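Local coordinates for Galactose/lactose metabolism regulatory protein GAL80 (Kluyveromyces lactis, PDB 3E1K) that represses the lactose and galactose metabolic genes, apparently by blocking the transcriptional activator LAC9 when no inducing sugar is present, at residues V23-G28 / E65-K70; A33-L38 / N375-N380; Q83-D88 / S110-N115. All coordinates share one frame; numbering follows the deposited sequence.

Interaction 1: residues V23-G28 / E65-K70; sequences VGLTSG and EQLQLK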
loop_
_atom_site.group_PDB
_atom_site.type_symbol
_atom_site.label_atom_id
_atom_site.label_comp_id
_atom_site.label_asym_id
_atom_site.label_seq_id
_atom_site.Cartn_x
_atom_site.Cartn_y
_atom_site.Cartn_z
ATOM N N VAL A 23 19.541 -33.940 -4.806
ATOM C CA VAL A 23 18.234 -34.528 -4.710
ATOM C C VAL A 23 17.424 -33.576 -5.625
ATOM O O VAL A 23 17.493 -32.391 -5.361
ATOM C CB VAL A 23 17.719 -34.264 -3.242
ATOM C CG1 VAL A 23 16.224 -34.178 -3.158
ATOM C CG2 VAL A 23 18.133 -35.350 -2.308
ATOM N N GLY A 24 16.686 -34.030 -6.647
ATOM C CA GLY A 24 15.880 -33.141 -7.457
ATOM C C GLY A 24 16.504 -32.844 -8.797
ATOM O O GLY A 24 16.025 -31.929 -9.481
ATOM N N LEU A 25 17.574 -33.552 -9.099
ATOM C CA LEU A 25 18.164 -33.366 -10.403
ATOM C C LEU A 25 17.353 -34.247 -11.375
ATOM O O LEU A 25 17.564 -35.442 -11.539
ATOM C CB LEU A 25 19.698 -33.469 -10.431
ATOM C CG LEU A 25 19.993 -32.536 -11.602
ATOM C CD1 LEU A 25 20.018 -31.223 -10.898
ATOM C CD2 LEU A 25 21.284 -32.688 -12.346
ATOM N N THR A 26 16.374 -33.587 -11.959
ATOM C CA THR A 26 15.477 -34.170 -12.914
ATOM C C THR A 26 16.161 -34.566 -14.220
ATOM O O THR A 26 16.125 -35.743 -14.564
ATOM C CB THR A 26 14.367 -33.191 -13.107
ATOM O OG1 THR A 26 13.637 -33.181 -11.875
ATOM C CG2 THR A 26 13.501 -33.649 -14.277
ATOM N N SER A 27 16.794 -33.630 -14.920
ATOM C CA SER A 27 17.464 -33.943 -16.167
ATOM C C SER A 27 18.151 -32.671 -16.568
ATOM O O SER A 27 18.211 -31.716 -15.793
ATOM C CB SER A 27 16.364 -34.038 -17.223
ATOM O OG SER A 27 15.623 -32.827 -17.114
ATOM N N GLY A 28 18.654 -32.695 -17.799
ATOM C CA GLY A 28 19.410 -31.582 -18.332
ATOM C C GLY A 28 18.598 -30.323 -18.499
ATOM O O GLY A 28 19.113 -29.241 -18.783
ATOM N N GLU A 65 24.666 -38.117 -18.075
ATOM C CA GLU A 65 25.018 -38.057 -19.472
ATOM C C GLU A 65 24.844 -36.697 -20.053
ATOM O O GLU A 65 25.806 -36.029 -20.378
ATOM C CB GLU A 65 24.188 -38.972 -20.295
ATOM C CG GLU A 65 23.682 -38.226 -21.429
ATOM C CD GLU A 65 23.884 -38.915 -22.712
ATOM O OE1 GLU A 65 25.025 -38.991 -23.147
ATOM O OE2 GLU A 65 22.890 -39.355 -23.301
ATOM N N GLN A 66 23.615 -36.283 -20.215
ATOM C CA GLN A 66 23.419 -35.000 -20.838
ATOM C C GLN A 66 24.362 -33.953 -20.275
ATOM O O GLN A 66 24.975 -33.239 -21.019
ATOM C CB GLN A 66 21.963 -34.565 -20.849
ATOM C CG GLN A 66 20.965 -35.622 -20.475
ATOM C CD GLN A 66 19.589 -35.028 -20.223
ATOM O OE1 GLN A 66 19.165 -34.074 -20.879
ATOM N NE2 GLN A 66 18.875 -35.613 -19.278
ATOM N N LEU A 67 24.492 -33.869 -18.969
ATOM C CA LEU A 67 25.355 -32.868 -18.348
ATOM C C LEU A 67 26.831 -33.238 -18.240
ATOM O O LEU A 67 27.640 -32.399 -17.929
ATOM C CB LEU A 67 24.865 -32.476 -16.953
ATOM C CG LEU A 67 23.405 -32.194 -16.733
ATOM C CD1 LEU A 67 23.135 -32.070 -15.306
ATOM C CD2 LEU A 67 23.124 -30.918 -17.391
ATOM N N GLN A 68 27.175 -34.493 -18.475
ATOM C CA GLN A 68 28.559 -34.930 -18.370
ATOM C C GLN A 68 29.080 -34.706 -16.971
ATOM O O GLN A 68 30.133 -34.104 -16.749
ATOM C CB GLN A 68 29.368 -34.099 -19.360
ATOM C CG GLN A 68 29.411 -34.737 -20.717
ATOM C CD GLN A 68 29.993 -36.127 -20.591
ATOM O OE1 GLN A 68 31.220 -36.284 -20.511
ATOM N NE2 GLN A 68 29.160 -37.120 -20.431
ATOM N N LEU A 69 28.311 -35.206 -16.018
ATOM C CA LEU A 69 28.774 -35.036 -14.651
ATOM C C LEU A 69 29.800 -36.161 -14.469
ATOM O O LEU A 69 29.455 -37.349 -14.321
ATOM C CB LEU A 69 27.641 -34.994 -13.601
ATOM C CG LEU A 69 26.568 -33.994 -14.009
ATOM C CD1 LEU A 69 25.176 -34.492 -13.693
ATOM C CD2 LEU A 69 26.867 -32.510 -13.806
ATOM N N LYS A 70 31.064 -35.742 -14.556
ATOM C CA LYS A 70 32.171 -36.674 -14.409
ATOM C C LYS A 70 32.180 -37.411 -13.073
ATOM O O LYS A 70 32.385 -38.631 -13.003
ATOM C CB LYS A 70 33.533 -36.011 -14.599
ATOM C CG LYS A 70 34.292 -36.518 -15.805
ATOM C CD LYS A 70 34.063 -35.607 -17.048
ATOM C CE LYS A 70 34.936 -35.980 -18.269
ATOM N NZ LYS A 70 35.990 -34.944 -18.603
#

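Interaction 2: residues A33-L38 / N375-N380; sequences AKTHFL and NSVVGN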
loop_
_atom_site.group_PDB
_atom_site.type_symbol
_atom_site.label_atom_id
_atom_site.label_comp_id
_atom_site.label_asym_id
_atom_site.label_seq_id
_atom_site.Cartn_x
_atom_site.Cartn_y
_atom_site.Cartn_z
ATOM N N ALA A 33 18.704 -27.709 -12.903
ATOM C CA ALA A 33 19.698 -27.904 -13.934
ATOM C C ALA A 33 20.094 -26.531 -14.493
ATOM O O ALA A 33 21.290 -26.293 -14.796
ATOM C CB ALA A 33 19.112 -28.835 -15.048
ATOM N N LYS A 34 19.072 -25.690 -14.676
ATOM C CA LYS A 34 19.097 -24.356 -15.297
ATOM C C LYS A 34 19.444 -23.309 -14.254
ATOM O O LYS A 34 19.484 -22.097 -14.525
ATOM C CB LYS A 34 17.729 -23.995 -15.839
ATOM C CG LYS A 34 17.112 -25.190 -16.433
ATOM C CD LYS A 34 15.681 -24.873 -16.373
ATOM C CE LYS A 34 15.345 -24.233 -17.687
ATOM N NZ LYS A 34 14.080 -24.885 -18.061
ATOM N N THR A 35 19.765 -23.749 -13.036
ATOM C CA THR A 35 20.189 -22.798 -11.992
ATOM C C THR A 35 21.322 -23.210 -11.087
ATOM O O THR A 35 22.430 -22.676 -11.161
ATOM C CB THR A 35 19.036 -22.234 -11.151
ATOM O OG1 THR A 35 18.484 -23.291 -10.341
ATOM C CG2 THR A 35 17.963 -21.740 -12.040
ATOM N N HIS A 36 21.068 -24.165 -10.221
ATOM C CA HIS A 36 22.159 -24.628 -9.401
ATOM C C HIS A 36 23.275 -25.124 -10.359
ATOM O O HIS A 36 24.222 -24.370 -10.457
ATOM C CB HIS A 36 21.596 -25.700 -8.448
ATOM C CG HIS A 36 20.659 -25.175 -7.393
ATOM N ND1 HIS A 36 20.949 -25.242 -6.047
ATOM C CD2 HIS A 36 19.418 -24.626 -7.484
ATOM C CE1 HIS A 36 19.948 -24.720 -5.355
ATOM N NE2 HIS A 36 19.017 -24.322 -6.202
ATOM N N PHE A 37 23.206 -26.234 -11.081
ATOM C CA PHE A 37 24.192 -26.703 -12.062
ATOM C C PHE A 37 25.213 -25.647 -12.512
ATOM O O PHE A 37 26.424 -25.923 -12.451
ATOM C CB PHE A 37 23.656 -27.621 -13.172
ATOM C CG PHE A 37 24.658 -28.085 -14.201
ATOM C CD1 PHE A 37 25.622 -29.072 -13.931
ATOM C CD2 PHE A 37 24.570 -27.583 -15.465
ATOM C CE1 PHE A 37 26.503 -29.508 -14.942
ATOM C CE2 PHE A 37 25.457 -27.998 -16.480
ATOM C CZ PHE A 37 26.412 -28.980 -16.211
ATOM N N LEU A 38 24.690 -24.476 -12.894
ATOM C CA LEU A 38 25.475 -23.322 -13.345
ATOM C C LEU A 38 26.172 -22.667 -12.178
ATOM O O LEU A 38 27.365 -22.429 -12.146
ATOM C CB LEU A 38 24.545 -22.348 -14.038
ATOM C CG LEU A 38 24.000 -23.266 -15.141
ATOM C CD1 LEU A 38 22.557 -23.143 -15.638
ATOM C CD2 LEU A 38 24.945 -23.539 -16.347
ATOM N N ASN A 375 22.572 -12.005 -14.836
ATOM C CA ASN A 375 21.659 -13.157 -14.803
ATOM C C ASN A 375 21.302 -13.440 -13.345
ATOM O O ASN A 375 21.886 -14.214 -12.650
ATOM C CB ASN A 375 22.200 -14.433 -15.453
ATOM C CG ASN A 375 21.171 -15.572 -15.433
ATOM O OD1 ASN A 375 20.214 -15.559 -14.642
ATOM N ND2 ASN A 375 21.340 -16.516 -16.370
ATOM N N SER A 376 20.243 -12.794 -12.895
ATOM C CA SER A 376 19.845 -12.964 -11.543
ATOM C C SER A 376 19.365 -14.355 -11.363
ATOM O O SER A 376 19.547 -14.954 -10.291
ATOM C CB SER A 376 18.644 -12.047 -11.467
ATOM O OG SER A 376 17.843 -12.320 -12.603
ATOM N N VAL A 377 18.648 -14.805 -12.392
ATOM C CA VAL A 377 18.019 -16.107 -12.334
ATOM C C VAL A 377 19.025 -17.072 -11.748
ATOM O O VAL A 377 18.767 -17.694 -10.717
ATOM C CB VAL A 377 17.569 -16.544 -13.712
ATOM C CG1 VAL A 377 17.129 -18.026 -13.648
ATOM C CG2 VAL A 377 16.437 -15.624 -14.207
ATOM N N VAL A 378 20.161 -17.134 -12.440
ATOM C CA VAL A 378 21.222 -18.023 -11.940
ATOM C C VAL A 378 22.218 -17.261 -11.089
ATOM O O VAL A 378 22.782 -17.802 -10.135
ATOM C CB VAL A 378 22.030 -18.617 -13.127
ATOM C CG1 VAL A 378 23.298 -19.315 -12.606
ATOM C CG2 VAL A 378 21.192 -19.550 -14.045
ATOM N N GLY A 379 22.523 -16.034 -11.477
ATOM C CA GLY A 379 23.529 -15.303 -10.703
ATOM C C GLY A 379 23.293 -15.431 -9.226
ATOM O O GLY A 379 24.188 -15.775 -8.451
ATOM N N ASN A 380 22.055 -15.183 -8.856
ATOM C CA ASN A 380 21.699 -15.203 -7.470
ATOM C C ASN A 380 21.995 -16.434 -6.685
ATOM O O ASN A 380 22.616 -16.287 -5.601
ATOM C CB ASN A 380 20.311 -14.648 -7.266
ATOM C CG ASN A 380 20.318 -13.148 -7.362
ATOM O OD1 ASN A 380 21.383 -12.523 -7.477
ATOM N ND2 ASN A 380 19.139 -12.553 -7.319
#

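Interaction 3: residues Q83-D88 / S110-N115; sequences QYKDID and SSQNLN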
loop_
_atom_site.group_PDB
_atom_site.type_symbol
_atom_site.label_atom_id
_atom_site.label_comp_id
_atom_site.label_asym_id
_atom_site.label_seq_id
_atom_site.Cartn_x
_atom_site.Cartn_y
_atom_site.Cartn_z
ATOM N N GLN A 83 23.684 -41.828 2.825
ATOM C CA GLN A 83 24.882 -42.514 3.318
ATOM C C GLN A 83 26.232 -42.261 2.688
ATOM O O GLN A 83 27.284 -42.294 3.326
ATOM C CB GLN A 83 24.626 -44.001 3.319
ATOM C CG GLN A 83 23.572 -44.294 4.332
ATOM C CD GLN A 83 23.318 -45.773 4.412
ATOM O OE1 GLN A 83 23.920 -46.549 3.665
ATOM N NE2 GLN A 83 22.409 -46.168 5.302
ATOM N N TYR A 84 26.211 -42.114 1.383
ATOM C CA TYR A 84 27.439 -41.886 0.642
ATOM C C TYR A 84 28.300 -40.927 1.489
ATOM O O TYR A 84 27.965 -39.735 1.613
ATOM C CB TYR A 84 26.943 -41.248 -0.662
ATOM C CG TYR A 84 27.884 -41.261 -1.836
ATOM C CD1 TYR A 84 29.101 -41.923 -1.746
ATOM C CD2 TYR A 84 27.574 -40.583 -2.962
ATOM C CE1 TYR A 84 29.980 -41.909 -2.761
ATOM C CE2 TYR A 84 28.424 -40.581 -4.034
ATOM C CZ TYR A 84 29.584 -41.259 -3.951
ATOM O OH TYR A 84 30.412 -41.140 -5.043
ATOM N N LYS A 85 29.371 -41.505 1.999
ATOM C CA LYS A 85 30.359 -40.844 2.780
ATOM C C LYS A 85 31.353 -40.239 1.828
ATOM O O LYS A 85 32.551 -40.176 2.060
ATOM C CB LYS A 85 31.028 -41.847 3.684
ATOM C CG LYS A 85 30.352 -41.984 4.987
ATOM C CD LYS A 85 29.740 -43.314 5.135
ATOM C CE LYS A 85 30.540 -44.110 6.107
ATOM N NZ LYS A 85 31.007 -43.243 7.178
ATOM N N ASP A 86 30.807 -39.818 0.724
ATOM C CA ASP A 86 31.411 -38.889 -0.218
ATOM C C ASP A 86 30.677 -37.559 -0.332
ATOM O O ASP A 86 31.051 -36.721 -1.159
ATOM C CB ASP A 86 31.448 -39.459 -1.602
ATOM C CG ASP A 86 32.700 -40.194 -1.813
ATOM O OD1 ASP A 86 33.253 -40.215 -2.908
ATOM O OD2 ASP A 86 33.150 -40.693 -0.758
ATOM N N ILE A 87 29.605 -37.335 0.414
ATOM C CA ILE A 87 28.940 -36.076 0.161
ATOM C C ILE A 87 29.124 -35.109 1.297
ATOM O O ILE A 87 28.516 -35.299 2.369
ATOM C CB ILE A 87 27.448 -36.259 0.022
ATOM C CG1 ILE A 87 27.212 -37.422 -0.928
ATOM C CG2 ILE A 87 26.806 -34.907 -0.193
ATOM C CD1 ILE A 87 25.734 -37.550 -1.233
ATOM N N ASP A 88 29.913 -34.053 1.087
ATOM C CA ASP A 88 30.060 -33.076 2.207
ATOM C C ASP A 88 28.767 -32.285 2.278
ATOM O O ASP A 88 28.277 -31.924 3.330
ATOM C CB ASP A 88 31.163 -32.089 1.931
ATOM C CG ASP A 88 32.505 -32.773 1.690
ATOM O OD1 ASP A 88 32.639 -33.950 2.056
ATOM O OD2 ASP A 88 33.387 -32.096 1.136
ATOM N N SER A 110 21.851 -40.028 7.493
ATOM C CA SER A 110 23.231 -39.545 7.288
ATOM C C SER A 110 24.027 -39.321 8.562
ATOM O O SER A 110 25.146 -38.773 8.517
ATOM C CB SER A 110 23.126 -38.162 6.615
ATOM O OG SER A 110 22.072 -37.380 7.179
ATOM N N SER A 111 23.418 -39.719 9.682
ATOM C CA SER A 111 23.919 -39.469 11.034
ATOM C C SER A 111 25.314 -40.051 11.156
ATOM O O SER A 111 26.220 -39.494 11.801
ATOM C CB SER A 111 22.927 -40.011 12.072
ATOM O OG SER A 111 21.598 -40.188 11.575
ATOM N N GLN A 112 25.428 -41.192 10.471
ATOM C CA GLN A 112 26.715 -41.869 10.395
ATOM C C GLN A 112 27.652 -41.089 9.410
ATOM O O GLN A 112 28.860 -40.928 9.630
ATOM C CB GLN A 112 26.475 -43.311 9.948
ATOM C CG GLN A 112 25.742 -43.344 8.601
ATOM C CD GLN A 112 26.681 -43.610 7.417
ATOM O OE1 GLN A 112 27.489 -44.549 7.438
ATOM N NE2 GLN A 112 26.530 -42.818 6.338
ATOM N N ASN A 113 27.126 -40.537 8.349
ATOM C CA ASN A 113 28.012 -39.831 7.475
ATOM C C ASN A 113 28.523 -38.594 8.217
ATOM O O ASN A 113 27.749 -37.878 8.905
ATOM C CB ASN A 113 27.251 -39.383 6.211
ATOM C CG ASN A 113 28.172 -38.777 5.172
ATOM O OD1 ASN A 113 29.419 -38.889 5.255
ATOM N ND2 ASN A 113 27.582 -38.142 4.167
ATOM N N LEU A 114 29.807 -38.319 8.138
ATOM C CA LEU A 114 30.384 -37.320 9.001
ATOM C C LEU A 114 31.287 -36.420 8.235
ATOM O O LEU A 114 32.220 -35.897 8.784
ATOM C CB LEU A 114 31.213 -38.012 10.063
ATOM C CG LEU A 114 30.922 -37.917 11.541
ATOM C CD1 LEU A 114 30.314 -39.190 11.998
ATOM C CD2 LEU A 114 32.239 -37.688 12.233
ATOM N N ASN A 115 31.093 -36.314 6.941
ATOM C CA ASN A 115 31.694 -35.240 6.192
ATOM C C ASN A 115 30.612 -34.453 5.571
ATOM O O ASN A 115 30.867 -33.444 4.986
ATOM C CB ASN A 115 32.623 -35.701 5.112
ATOM C CG ASN A 115 32.957 -37.082 5.230
ATOM O OD1 ASN A 115 33.436 -37.519 6.238
ATOM N ND2 ASN A 115 32.719 -37.808 4.193
#

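Interaction 1: residues V23-G28 / E65-K70
L25 and L67 meet tip to tip: methyl CD2 of L25 lies 3.5 Å from CD1 of L67. L25 puts its CG anti to the backbone N (chi1 -151°), and its branch is directed at the end of helix 57-67. L67 serves two partners with its two methyls, since CD2 turns to the backbone of the loop and packs 3.9 Å from CA of G28. L69 stands farther back, its CD1 4.5 Å from CD2 of L25. This leucine group is the close-packed side of the contact, and it is extended by T63 of the same helix, by L52 and I49 of strand 47-53, and by F37 of helix 36-39, which touches both L67 and L69. The loop 23-28 leaves the first strand of the Rossmann fold, the position where dinucleotide-binding members carry their glycine-rich turn; the helix it meets links the second and third strands of the parallel sheet. At Q68 that helix ends in a Schellman motif, with positive phi, and the chain turns so that L69 also faces the loop. Toward solvent the contact is made by the carboxamide of the exposed Q66 and by backbone, rather than by packed leucines. The carboxamide reaches over G28 and S27, its CD 3.5 Å from N of G28, and the hydroxyl of S27 is engaged by the backbone N of K29.

Interaction 2: residues A33-L38 / N375-N380
V378 pushes both of its methyls against the segment 33-38, CG1 toward L38 and CG2 toward the carbonyl O of K34. The pair joins the start of helix 376-393 to helix 36-39, the short first helix of the Rossmann domain, so residues more than 330 positions apart in sequence pack side by side. V378 has CG1 anti to its backbone N (chi1 169°), and CG2 anti to the carbonyl carbon. In this setting CG1 comes 3.6 Å from CB of L38 and 3.8 Å from the carbonyl O of T35, while CG2 is 4.0 Å from CA of T35. The L38 and V378 side chains cross at about a right angle, as do those of T35 and V377, whose methyls CG2 and CG1 are 4.1 Å apart. T35 holds CG2 anti to its carbonyl carbon, beside the backbone N, and its OG1 is bonded instead to the carbonyl O of W31. An alanine in place of V378 would probably open a gap beside CB of L38 and CA of T35, leaving the two helices less closely joined. H36, whose CB points away from this contact, is held at both ring nitrogens, ND1 by the hydroxyl of Y385 and NE2 by E122. K34, S376 and V377 also pack against the bound activation-domain peptide, V377 against an aromatic side chain of it, so this seam borders the Gal4p site. N375 caps the second helix: its OD1 accepts from N of V378 at 2.7 Å, a nearly straight bond (169° at the hydrogen) whose donor sits well above the carbonyl plane of the asparagine.

Interaction 3: residues Q83-D88 / S110-N115
N113 carries its CG anti to the backbone N (chi1 -173°), and Q112 places its CG between the backbone N and the carbonyl carbon (chi1 57°); these settings start both chains toward the turn at 83-88, and the bend of Q112 at chi2 sets its CD. From Q112, NE2 donates to the carbonyl O of Q83 at 3.1 Å. The donor meets that oxygen on a lone pair, in the carbonyl plane, and the oxygen lies almost in the plane of the Q112 amide, although the bond is bent at the hydrogen (141°). The N113 amide lies against the inside of the turn Y84-I87: ND2 makes a weak bond to the carbonyl O of I87 at 3.5 Å, while OD1 comes 3.2 Å from CG of K85. Lysine and asparagine side chains slide past each other in opposite directions here. Farther out, the bent K85 chain passes obliquely by the other amide, with CE 3.4 Å from OE1 of Q112.

Both segments are loops of the Rossmann fold that lead toward neighbouring parallel strands, the first into 89-92 and the second toward 118-122, so the contact joins two connections at one end of the sheet. At the strand entrance CA of D88 approaches the carbonyl O of N115 to 2.9 Å, in a CA-H...O contact, and the D88 carboxylate stands nearly perpendicular to the N115 amide. D88 also has a long, weak ion pair with R19, and backbone bonds to R117 and Y118 carry the pairing on into the sheet. One bent amide-to-carbonyl bond and a weaker one, with the lysine's carbons beside the amides, join the loops, so their polar hold is probably modest.

Interactions 1 and 3 both lie within the Rossmann domain, the first joining a loop to a helix end, the third two loops, whereas interaction 2 brings that domain's first helix against a helix from far along the chain and lies nearest the chain's centre. Interaction 1 is a surface contact backed by leucines, interaction 2 a partly buried seam of methyls and backbone oxygens, and interaction 3, also partly buried, the most polar, with one clear and one weak amide-to-carbonyl bond across it. The first two touch: F37 of 33-38 packs on L67 and L69, and A33 meets S27 and G28. Interaction 3 stands apart, nearest atoms about 8 Å from interaction 1. The bound peptide reaches interaction 2.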